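Local coordinates for small TOPRIM domain protein (Geobacillus stearothermophilus, PDB 2FCJ) that is of unknown function but carries a Toprim domain, a fold shared with topoisomerases and primases, and so probably acts on nucleic acid, at residues V4-V10 with Y51-L56; H79-D83 with V100-F106. Where two conformers were deposited one is given. Numbering follows the deposited sequence.

Contact 1 (V4-V10 with Y51-L56); sequences VEKVIIV and YDVYLL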
loop_
_atom_site.group_PDB
_atom_site.type_symbol
_atom_site.label_atom_id
_atom_site.label_comp_id
_atom_site.label_asym_id
_atom_site.label_seq_id
_atom_site.Cartn_x
_atom_site.Cartn_y
_atom_site.Cartn_z
ATOM N N VAL A 4 14.858 6.089 5.000
ATOM C CA VAL A 4 13.642 5.626 4.357
ATOM C C VAL A 4 12.439 6.197 5.094
ATOM O O VAL A 4 12.379 6.116 6.330
ATOM C CB VAL A 4 13.591 4.080 4.348
ATOM C CG1 VAL A 4 12.257 3.596 3.796
ATOM C CG2 VAL A 4 14.733 3.534 3.532
ATOM N N GLU A 5 11.561 6.876 4.355
ATOM C CA GLU A 5 10.403 7.553 4.951
ATOM C C GLU A 5 9.070 6.988 4.493
ATOM O O GLU A 5 8.052 7.131 5.176
ATOM C CB GLU A 5 10.424 9.042 4.621
ATOM C CG GLU A 5 11.713 9.740 4.979
ATOM C CD GLU A 5 11.488 11.168 5.402
ATOM O OE1 GLU A 5 10.765 11.899 4.692
ATOM O OE2 GLU A 5 12.019 11.546 6.455
ATOM N N LYS A 6 9.062 6.360 3.330
ATOM C CA LYS A 6 7.814 5.910 2.732
ATOM C C LYS A 6 7.466 4.527 3.196
ATOM O O LYS A 6 8.311 3.646 3.252
ATOM C CB LYS A 6 7.934 5.936 1.223
ATOM C CG LYS A 6 8.155 7.334 0.692
ATOM C CD LYS A 6 8.218 7.326 -0.822
ATOM C CE LYS A 6 8.803 8.624 -1.344
ATOM N NZ LYS A 6 8.638 8.689 -2.818
ATOM N N VAL A 7 6.163 4.319 3.377
ATOM C CA VAL A 7 5.613 3.053 3.821
ATOM C C VAL A 7 4.333 2.766 3.033
ATOM O O VAL A 7 3.471 3.650 2.919
ATOM C CB VAL A 7 5.236 3.123 5.306
ATOM C CG1 VAL A 7 4.658 1.786 5.772
ATOM C CG2 VAL A 7 6.452 3.509 6.154
ATOM N N ILE A 8 4.230 1.575 2.442
ATOM C CA ILE A 8 2.983 1.111 1.826
ATOM C C ILE A 8 2.464 -0.065 2.629
ATOM O O ILE A 8 3.203 -1.013 2.897
ATOM C CB ILE A 8 3.195 0.692 0.355
ATOM C CG1 ILE A 8 3.634 1.896 -0.468
ATOM C CG2 ILE A 8 1.906 0.104 -0.269
ATOM C CD1 ILE A 8 4.180 1.518 -1.814
ATOM N N ILE A 9 1.184 -0.000 2.990
ATOM C CA ILE A 9 0.518 -1.085 3.691
ATOM C C ILE A 9 -0.445 -1.760 2.741
ATOM O O ILE A 9 -1.180 -1.097 2.012
ATOM C CB ILE A 9 -0.233 -0.545 4.923
ATOM C CG1 ILE A 9 0.746 0.197 5.846
ATOM C CG2 ILE A 9 -0.945 -1.675 5.665
ATOM C CD1 ILE A 9 0.090 0.982 6.964
ATOM N N VAL A 10 -0.364 -3.083 2.679
ATOM C CA VAL A 10 -1.268 -3.905 1.873
ATOM C C VAL A 10 -1.820 -5.031 2.723
ATOM O O VAL A 10 -1.316 -5.314 3.820
ATOM C CB VAL A 10 -0.536 -4.520 0.656
ATOM C CG1 VAL A 10 -0.033 -3.418 -0.292
ATOM C CG2 VAL A 10 0.621 -5.406 1.103
ATOM N N TYR A 51 6.403 9.326 9.354
ATOM C CA TYR A 51 6.613 8.633 8.089
ATOM C C TYR A 51 5.556 9.037 7.082
ATOM O O TYR A 51 4.520 9.626 7.431
ATOM C CB TYR A 51 6.543 7.120 8.272
ATOM C CG TYR A 51 7.795 6.515 8.849
ATOM C CD1 TYR A 51 8.659 5.771 8.056
ATOM C CD2 TYR A 51 8.110 6.678 10.191
ATOM C CE1 TYR A 51 9.788 5.193 8.596
ATOM C CE2 TYR A 51 9.240 6.098 10.736
ATOM C CZ TYR A 51 10.087 5.379 9.922
ATOM O OH TYR A 51 11.227 4.806 10.454
ATOM N N ASP A 52 5.804 8.693 5.829
ATOM C CA ASP A 52 4.911 9.012 4.730
ATOM C C ASP A 52 4.189 7.712 4.349
ATOM O O ASP A 52 4.744 6.862 3.649
ATOM C CB ASP A 52 5.738 9.560 3.549
ATOM C CG ASP A 52 4.891 10.050 2.397
ATOM O OD1 ASP A 52 3.701 10.344 2.595
ATOM O OD2 ASP A 52 5.437 10.198 1.277
ATOM N N VAL A 53 2.950 7.557 4.806
ATOM C CA VAL A 53 2.317 6.240 4.840
ATOM C C VAL A 53 1.139 6.204 3.871
ATOM O O VAL A 53 0.357 7.160 3.789
ATOM C CB VAL A 53 1.809 5.917 6.258
ATOM C CG1 VAL A 53 1.191 4.533 6.309
ATOM C CG2 VAL A 53 2.928 6.028 7.276
ATOM N N TYR A 54 1.007 5.070 3.180
ATOM C CA TYR A 54 -0.014 4.848 2.164
ATOM C C TYR A 54 -0.657 3.505 2.433
ATOM O O TYR A 54 0.021 2.560 2.853
ATOM C CB TYR A 54 0.605 4.818 0.770
ATOM C CG TYR A 54 1.341 6.091 0.408
ATOM C CD1 TYR A 54 0.728 7.078 -0.337
ATOM C CD2 TYR A 54 2.627 6.325 0.864
ATOM C CE1 TYR A 54 1.406 8.251 -0.662
ATOM C CE2 TYR A 54 3.305 7.488 0.535
ATOM C CZ TYR A 54 2.680 8.438 -0.217
ATOM O OH TYR A 54 3.369 9.589 -0.541
ATOM N N LEU A 55 -1.948 3.414 2.163
ATOM C CA LEU A 55 -2.684 2.155 2.189
ATOM C C LEU A 55 -3.193 1.830 0.786
ATOM O O LEU A 55 -3.932 2.622 0.184
ATOM C CB LEU A 55 -3.878 2.263 3.144
ATOM C CG LEU A 55 -4.795 1.048 3.149
ATOM C CD1 LEU A 55 -4.139 -0.178 3.747
ATOM C CD2 LEU A 55 -6.078 1.384 3.886
ATOM N N LEU A 56 -2.818 0.654 0.290
ATOM C CA LEU A 56 -3.246 0.154 -1.017
ATOM C C LEU A 56 -4.048 -1.134 -0.847
ATOM O O LEU A 56 -3.468 -2.184 -0.574
ATOM C CB LEU A 56 -2.028 -0.097 -1.916
ATOM C CG LEU A 56 -2.312 -0.706 -3.300
ATOM C CD1 LEU A 56 -3.172 0.220 -4.157
ATOM C CD2 LEU A 56 -1.021 -1.092 -4.011
HETATM O O HOH W 1 13.350 5.574 8.837
HETATM O O HOH W 2 5.640 8.982 -2.706
#
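Two neighbouring strands at the centre of a four-stranded parallel sheet meet here, and their pairing illustrates how parallel strands share out their backbone bonds. The axes of strands 6-10 and 52-56 approach to 4.7 Å, with 22° between their directions. All five bonds involve odd-numbered residues of the first strand region: Asp52 N donates to Glu5 O (2.8 Å), Val7 N to Asp52 O (2.9 Å), Tyr54 N to Val7 O (2.9 Å), Ile9 N to Tyr54 O (2.8 Å) and Leu56 N to Ile9 O (3.0 Å). The even-numbered Lys6, Ile8 and Val10 turn their backbone groups to strand 28-31 and Thr32 just beyond it.

Side chains alternate between the two faces. Val7, Ile9, Val53 and Leu55 share one, where Ile9 CD1 lies 3.8 Å from Val53 CG1. On the other, Ile8 and Tyr54 are buried toward Phe106, while nearer the strand starts the polar groups gather: Tyr54 OH donates to Asp52 OD2 (2.8 Å), and a water joins Tyr54 OH to Lys6 NZ, which also forms a salt bridge with Glu25. Before the strands, Tyr51 packs its CD1 on Val7 CG2 at 3.7 Å.

Such a strand pair, with helices covering both faces, is the core of the Rossmann-like alpha/beta fold of Toprim domains.

Contact 2 (H79-D83 with V100-F106); sequences HLYID and VLLRARF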
loop_
_atom_site.group_PDB
_atom_site.type_symbol
_atom_site.label_atom_id
_atom_site.label_comp_id
_atom_site.label_asym_id
_atom_site.label_seq_id
_atom_site.Cartn_x
_atom_site.Cartn_y
_atom_site.Cartn_z
ATOM N N HIS A 79 -4.799 7.040 1.262
ATOM C CA HIS A 79 -5.359 5.918 0.529
ATOM C C HIS A 79 -5.027 5.958 -0.956
ATOM O O HIS A 79 -5.243 6.978 -1.614
ATOM C CB HIS A 79 -6.873 5.856 0.737
ATOM C CG HIS A 79 -7.265 5.546 2.146
ATOM N ND1 HIS A 79 -8.139 4.537 2.477
ATOM C CD2 HIS A 79 -6.848 6.081 3.319
ATOM C CE1 HIS A 79 -8.289 4.500 3.790
ATOM N NE2 HIS A 79 -7.472 5.387 4.326
ATOM N N LEU A 80 -4.453 4.870 -1.458
ATOM C CA LEU A 80 -4.187 4.698 -2.882
ATOM C C LEU A 80 -5.152 3.682 -3.442
ATOM O O LEU A 80 -5.581 2.768 -2.741
ATOM C CB LEU A 80 -2.769 4.181 -3.088
ATOM C CG LEU A 80 -1.669 5.129 -2.620
ATOM C CD1 LEU A 80 -0.312 4.530 -2.927
ATOM C CD2 LEU A 80 -1.836 6.476 -3.303
ATOM N N TYR A 81 -5.526 3.863 -4.702
ATOM C CA TYR A 81 -6.598 3.085 -5.290
ATOM C C TYR A 81 -6.119 2.585 -6.634
ATOM O O TYR A 81 -5.555 3.349 -7.420
ATOM C CB TYR A 81 -7.842 3.958 -5.494
ATOM C CG TYR A 81 -8.404 4.561 -4.227
ATOM C CD1 TYR A 81 -9.339 3.875 -3.463
ATOM C CD2 TYR A 81 -8.018 5.828 -3.808
ATOM C CE1 TYR A 81 -9.866 4.432 -2.314
ATOM C CE2 TYR A 81 -8.497 6.363 -2.631
ATOM C CZ TYR A 81 -9.420 5.671 -1.898
ATOM O OH TYR A 81 -9.940 6.248 -0.757
ATOM N N ILE A 82 -6.271 1.298 -6.878
ATOM C CA ILE A 82 -6.308 0.824 -8.240
ATOM C C ILE A 82 -7.660 1.110 -8.880
ATOM O O ILE A 82 -8.639 1.444 -8.200
ATOM C CB ILE A 82 -5.962 -0.663 -8.358
ATOM C CG1 ILE A 82 -6.916 -1.507 -7.520
ATOM C CG2 ILE A 82 -4.509 -0.919 -7.945
ATOM C CD1 ILE A 82 -7.050 -2.907 -8.044
ATOM N N ASP A 83 -7.685 1.039 -10.201
ATOM C CA ASP A 83 -8.910 1.248 -10.961
ATOM C C ASP A 83 -9.847 0.147 -10.504
ATOM O O ASP A 83 -9.506 -1.030 -10.603
ATOM C CB ASP A 83 -8.573 1.082 -12.446
ATOM C CG ASP A 83 -9.752 1.370 -13.380
ATOM O OD1 ASP A 83 -10.915 1.383 -12.933
ATOM O OD2 ASP A 83 -9.499 1.498 -14.603
ATOM N N VAL A 100 -0.067 3.651 -10.715
ATOM C CA VAL A 100 -0.704 4.112 -9.483
ATOM C C VAL A 100 0.349 4.644 -8.521
ATOM O O VAL A 100 0.195 5.721 -7.944
ATOM C CB VAL A 100 -1.536 2.992 -8.845
ATOM C CG1 VAL A 100 -1.996 3.383 -7.447
ATOM C CG2 VAL A 100 -2.737 2.681 -9.724
ATOM N N LEU A 101 1.442 3.902 -8.386
ATOM C CA LEU A 101 2.511 4.303 -7.482
ATOM C C LEU A 101 3.262 5.525 -7.990
ATOM O O LEU A 101 3.620 6.412 -7.210
ATOM C CB LEU A 101 3.458 3.131 -7.248
ATOM C CG LEU A 101 2.798 1.957 -6.528
ATOM C CD1 LEU A 101 3.778 0.811 -6.333
ATOM C CD2 LEU A 101 2.148 2.376 -5.204
ATOM N N LEU A 102 3.501 5.573 -9.293
ATOM C CA LEU A 102 4.150 6.723 -9.894
ATOM C C LEU A 102 3.323 7.984 -9.709
ATOM O O LEU A 102 3.867 9.058 -9.450
ATOM C CB LEU A 102 4.366 6.459 -11.375
ATOM C CG LEU A 102 5.027 7.627 -12.097
ATOM C CD1 LEU A 102 6.443 7.893 -11.568
ATOM C CD2 LEU A 102 5.035 7.335 -13.589
ATOM N N ARG A 103 2.011 7.877 -9.874
ATOM C CA ARG A 103 1.116 9.006 -9.633
ATOM C C ARG A 103 1.250 9.522 -8.200
ATOM O O ARG A 103 1.118 10.719 -7.948
ATOM C CB ARG A 103 -0.338 8.598 -9.915
ATOM C CG ARG A 103 -1.368 9.709 -9.724
ATOM C CD ARG A 103 -2.784 9.218 -10.059
ATOM N NE ARG A 103 -3.165 8.037 -9.285
ATOM C CZ ARG A 103 -4.225 7.277 -9.549
ATOM N NH1 ARG A 103 -5.023 7.576 -10.564
ATOM N NH2 ARG A 103 -4.496 6.220 -8.792
ATOM N N ALA A 104 1.526 8.619 -7.264
ATOM C CA ALA A 104 1.740 8.993 -5.869
ATOM C C ALA A 104 3.196 9.355 -5.549
ATOM O O ALA A 104 3.564 9.484 -4.389
ATOM C CB ALA A 104 1.247 7.865 -4.950
ATOM N N ARG A 105 4.018 9.502 -6.582
ATOM C CA ARG A 105 5.399 9.973 -6.425
ATOM C C ARG A 105 6.401 8.948 -5.903
ATOM O O ARG A 105 7.469 9.315 -5.429
ATOM C CB ARG A 105 5.451 11.268 -5.604
ATOM C CG ARG A 105 4.800 12.450 -6.306
ATOM C CD ARG A 105 4.842 13.707 -5.454
ATOM N NE ARG A 105 3.758 14.626 -5.792
ATOM C CZ ARG A 105 2.547 14.581 -5.250
ATOM N NH1 ARG A 105 2.262 13.668 -4.333
ATOM N NH2 ARG A 105 1.621 15.453 -5.619
ATOM N N PHE A 106 6.118 7.660 -6.101
ATOM C CA PHE A 106 7.108 6.632 -5.898
ATOM C C PHE A 106 7.986 6.476 -7.142
ATOM O O PHE A 106 7.480 6.462 -8.295
ATOM C CB PHE A 106 6.421 5.302 -5.605
ATOM C CG PHE A 106 5.776 5.237 -4.245
ATOM C CD1 PHE A 106 6.505 4.807 -3.155
ATOM C CD2 PHE A 106 4.459 5.629 -4.048
ATOM C CE1 PHE A 106 5.926 4.723 -1.895
ATOM C CE2 PHE A 106 3.904 5.581 -2.778
ATOM C CZ PHE A 106 4.642 5.128 -1.713
HETATM O O HOH W 3 -4.516 6.249 -6.019
#
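The end of a helix is itself part of this contact: the turn that terminates it packs against the edge strand of the sheet. Helix 94-103 closes with a Schellman motif: Phe106 N donates to Leu101 O (3.0 Å) and Arg105 N to Leu102 O (2.9 Å), with Arg105, at positive phi, as the C-prime residue. The reversal brings Phe106 back toward the sheet, so that residues of the last helical turn and of the segment after it can meet the same partner.

That partner is Leu80 of strand 78-80, on the margin of the parallel alpha/beta sheet. Its CD2 lies 3.8 Å from Ala104 CB, and its CD1 lies 4.0 Å from Leu101 CD2 and 4.3 Å from Phe106 CE2. The general lesson is that one branched side chain can touch both the last helical turn and the residues that follow it. Val100 continues the apolar contact to Ile82, CG2 to CG2 at 4.4 Å, and also packs its CG1 against the backbone oxygen Tyr81 O at 3.6 Å.

At the exposed border Tyr81 and Arg103 share a water, which accepts from Tyr81 N at 2.9 Å and, weakly, from Arg103 NH2 at 2.8 Å.

How the contacts relate
From the N terminus, strand 6-10 is laid down first; the chain then makes helix 13-22, strand 28-31 and helix 38-47 before strand 52-56 returns beside it and closes contact 1. Only afterwards, beyond helix 61-73, does strand 78-80 open contact 2, which helix 94-103 closes, so the two loops follow in series and neither nest nor cross. They nevertheless meet: Leu55 O and Leu80 N, 2.8 Å apart, probably hydrogen-bond between adjacent strands, and Phe106 CZ lies 3.5 Å from Tyr54 CD2. Contact 1 thus builds the sheet's middle, while contact 2 ties its edge to helix 94-103.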